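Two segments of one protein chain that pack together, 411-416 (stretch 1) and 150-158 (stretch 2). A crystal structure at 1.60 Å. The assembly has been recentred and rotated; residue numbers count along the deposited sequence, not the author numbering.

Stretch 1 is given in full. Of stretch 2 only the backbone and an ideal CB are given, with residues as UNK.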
# COMPACT_ATOMS: atom_id res chain seq x y z
N ASP A 411 13.54 -13.50 -5.80
CA ASP A 411 12.22 -14.12 -5.68
C ASP A 411 11.15 -13.04 -5.63
O ASP A 411 11.30 -12.03 -4.95
CB ASP A 411 12.14 -14.96 -4.39
CG ASP A 411 12.88 -16.28 -4.49
OD1 ASP A 411 13.30 -16.66 -5.60
OD2 ASP A 411 13.02 -16.94 -3.44
N TYR A 412 10.06 -13.27 -6.36
CA TYR A 412 8.90 -12.39 -6.29
C TYR A 412 7.66 -13.22 -6.53
O TYR A 412 7.73 -14.38 -6.97
CB TYR A 412 9.00 -11.24 -7.31
CG TYR A 412 8.66 -11.61 -8.74
CD1 TYR A 412 9.46 -12.49 -9.46
CD2 TYR A 412 7.55 -11.08 -9.37
CE1 TYR A 412 9.15 -12.83 -10.76
CE2 TYR A 412 7.23 -11.41 -10.67
CZ TYR A 412 8.04 -12.28 -11.36
OH TYR A 412 7.72 -12.60 -12.66
N TRP A 413 6.50 -12.65 -6.21
CA TRP A 413 5.23 -13.34 -6.39
C TRP A 413 4.66 -12.93 -7.73
O TRP A 413 4.23 -11.78 -7.91
CB TRP A 413 4.28 -13.01 -5.24
CG TRP A 413 4.77 -13.54 -3.94
CD1 TRP A 413 5.46 -12.86 -2.98
CD2 TRP A 413 4.62 -14.88 -3.47
NE1 TRP A 413 5.75 -13.70 -1.93
CE2 TRP A 413 5.24 -14.94 -2.20
CE3 TRP A 413 4.00 -16.03 -3.97
CZ2 TRP A 413 5.27 -16.11 -1.44
CZ3 TRP A 413 4.04 -17.20 -3.22
CH2 TRP A 413 4.67 -17.23 -1.97
N LYS A 414 4.67 -13.86 -8.68
CA LYS A 414 4.22 -13.59 -10.04
C LYS A 414 2.73 -13.90 -10.15
O LYS A 414 2.31 -15.04 -10.00
CB LYS A 414 5.02 -14.43 -11.04
CG LYS A 414 4.73 -14.08 -12.49
CD LYS A 414 5.60 -14.89 -13.43
CE LYS A 414 5.48 -14.40 -14.86
NZ LYS A 414 4.09 -14.52 -15.36
N PHE A 415 1.94 -12.86 -10.42
CA PHE A 415 0.52 -13.02 -10.71
C PHE A 415 0.35 -13.99 -11.87
O PHE A 415 1.05 -13.89 -12.88
CB PHE A 415 -0.05 -11.63 -11.03
CG PHE A 415 -1.54 -11.59 -11.30
CD1 PHE A 415 -2.46 -11.87 -10.31
CD2 PHE A 415 -2.00 -11.19 -12.54
CE1 PHE A 415 -3.83 -11.79 -10.57
CE2 PHE A 415 -3.35 -11.10 -12.82
CZ PHE A 415 -4.27 -11.41 -11.83
N ASN A 416 -0.57 -14.95 -11.73
CA ASN A 416 -0.73 -15.94 -12.79
C ASN A 416 -1.63 -15.48 -13.93
O ASN A 416 -1.82 -16.23 -14.89
CB ASN A 416 -1.21 -17.30 -12.24
CG ASN A 416 -2.60 -17.26 -11.63
OD1 ASN A 416 -3.43 -16.39 -11.92
ND2 ASN A 416 -2.87 -18.23 -10.76
N UNK A 150 3.17 -13.64 8.06
CA UNK A 150 2.16 -12.98 7.22
C UNK A 150 2.81 -12.29 6.03
O UNK A 150 3.68 -11.41 6.20
CB UNK A 150 1.36 -11.97 8.04
N UNK A 151 2.40 -12.68 4.83
CA UNK A 151 2.90 -12.06 3.60
C UNK A 151 1.75 -11.87 2.63
O UNK A 151 0.96 -12.80 2.42
CB UNK A 151 4.00 -12.91 2.96
N UNK A 152 1.68 -10.69 2.02
CA UNK A 152 0.72 -10.35 0.97
C UNK A 152 1.48 -10.14 -0.33
O UNK A 152 2.56 -9.55 -0.33
CB UNK A 152 -0.09 -9.10 1.34
N UNK A 153 0.93 -10.62 -1.44
CA UNK A 153 1.46 -10.32 -2.77
C UNK A 153 0.47 -9.42 -3.48
O UNK A 153 -0.74 -9.65 -3.41
CB UNK A 153 1.72 -11.60 -3.58
N UNK A 154 0.97 -8.41 -4.20
CA UNK A 154 0.09 -7.49 -4.91
C UNK A 154 0.38 -7.48 -6.41
O UNK A 154 1.44 -7.89 -6.87
CB UNK A 154 0.23 -6.08 -4.34
N UNK A 155 -0.58 -6.94 -7.16
CA UNK A 155 -0.40 -6.78 -8.61
C UNK A 155 -1.37 -5.69 -9.05
O UNK A 155 -2.59 -5.91 -9.04
CB UNK A 155 -0.64 -8.09 -9.37
N UNK A 156 -0.83 -4.53 -9.44
CA UNK A 156 -1.62 -3.39 -9.89
C UNK A 156 -1.26 -3.09 -11.34
O UNK A 156 -0.08 -3.12 -11.71
CB UNK A 156 -1.38 -2.17 -9.00
N UNK A 157 -2.27 -2.81 -12.16
CA UNK A 157 -2.05 -2.57 -13.58
C UNK A 157 -2.88 -1.40 -14.07
O UNK A 157 -4.03 -1.22 -13.66
CB UNK A 157 -2.38 -3.82 -14.39
N UNK A 158 -2.31 -0.63 -15.00
CA UNK A 158 -2.92 0.57 -15.55
C UNK A 158 -2.35 0.73 -16.95
O UNK A 158 -1.32 0.12 -17.27
CB UNK A 158 -2.66 1.80 -14.68

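The two strands cross at 52° and share no hydrogen bond, so what suits each position of stretch 2 is decided mainly by side chains. From 151 to 157 the backbone is extended; CB points toward stretch 1 at 151, 153, 155 and 157, and away at 152 and 154.

Position 150 lies out of reach. Its phi of -70° admits many residues, proline among them, and the deposited residue is Pro150.

At 151 CA-to-CB points toward stretch 1, but the ideal CB stops 5.3 Å from Trp413 NE1. That gap leaves room for a branched or medium apolar side chain; Val, Ile, Leu or Met would be reasonable, and Thr is conceivable. Ile151 is deposited, and its CG2 comes to 4.1 Å from Trp413 NE1, a van der Waals approach by a methyl group; Trp413 NE1 is hydrogen-bonded elsewhere in the structure.

Position 152 points away; stretch 1 sets no demand, so polar or apolar would do. It is Ser152.

At 153 the choice narrows. Here the strands come close, with CA of 153 6.0 Å from CA of Trp413, and the ideal CB already sits 3.4 Å from Trp413 CB. Glycine would fit but give up the contact, and there is little room for a gamma atom directed at Trp413 CB; a small residue fits most simply, and a longer one would depend on its rotamer. Ala153 makes exactly this contact, CB to CB.

Position 154 points away, and stretch 1 leaves its side chain free, polar or apolar; Thr154 fills it. Its backbone still takes part: a water lies within donating reach of both carbonyls, Thr154 O at 3.0 Å and Trp413 O at 2.8 Å.

At 155 CB again points toward stretch 1, with a looser fit, 4.0 Å from Phe415 CB. Phe415 offers a methylene and a ring, and Tyr412 lies farther along, so Phe, Tyr or Trp would suit, and a long flexible apolar chain such as Met could also fill the space. Trp155, chi1 t, has the largest area covered in the contact. Phe415 CB sits over the face of its five-membered ring, 3.3 Å from the centroid, a CH-pi contact, and the Phe415 ring forms an offset stack with that same ring, planes at 26°. The far end of the indole meets Tyr412 edge to edge, Trp155 CZ3 lying 4.1 Å from Tyr412 CE2.

At 157 CB points toward stretch 1, but nothing of stretch 1 lies near its ideal CB. A long side chain, apolar or polar, could reach the Phe415 ring. Glu157 does so lightly, OE1 4.4 Å from Phe415 CE2, with both carboxylate oxygens hydrogen-bonded elsewhere in the structure.

Positions 156 and 158 are out of reach and would take almost any residue; they are Thr156 and Ser158.

Stretch 2, residues 150-158: PISATWTES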
# COMPACT_ATOMS: atom_id res chain seq x y z
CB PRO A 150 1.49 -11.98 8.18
CG PRO A 150 2.56 -11.70 9.23
CD PRO A 150 3.30 -13.02 9.40
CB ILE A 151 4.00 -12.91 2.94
CG1 ILE A 151 5.14 -13.15 3.92
CG2 ILE A 151 4.51 -12.20 1.69
CD1 ILE A 151 6.25 -14.04 3.34
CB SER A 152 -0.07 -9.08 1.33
OG SER A 152 -0.43 -9.04 2.70
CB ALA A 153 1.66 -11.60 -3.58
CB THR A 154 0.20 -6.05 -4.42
OG1 THR A 154 1.40 -5.46 -4.95
CG2 THR A 154 0.22 -5.98 -2.88
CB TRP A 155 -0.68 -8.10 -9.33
CG TRP A 155 0.01 -8.28 -10.67
CD1 TRP A 155 -0.54 -8.08 -11.90
CD2 TRP A 155 1.33 -8.77 -10.88
NE1 TRP A 155 0.38 -8.40 -12.88
CE2 TRP A 155 1.53 -8.82 -12.28
CE3 TRP A 155 2.36 -9.17 -10.03
CZ2 TRP A 155 2.74 -9.25 -12.84
CZ3 TRP A 155 3.55 -9.60 -10.58
CH2 TRP A 155 3.73 -9.64 -11.98
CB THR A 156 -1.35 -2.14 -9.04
OG1 THR A 156 -1.43 -2.48 -7.65
CG2 THR A 156 -2.39 -1.08 -9.33
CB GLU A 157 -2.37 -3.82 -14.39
CG GLU A 157 -1.54 -5.02 -14.01
CD GLU A 157 -2.14 -6.29 -14.56
OE1 GLU A 157 -3.00 -6.88 -13.87
OE2 GLU A 157 -1.77 -6.68 -15.69
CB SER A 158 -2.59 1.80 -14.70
OG SER A 158 -3.49 2.88 -14.89
O HOH W 1 4.00 -9.48 -6.42
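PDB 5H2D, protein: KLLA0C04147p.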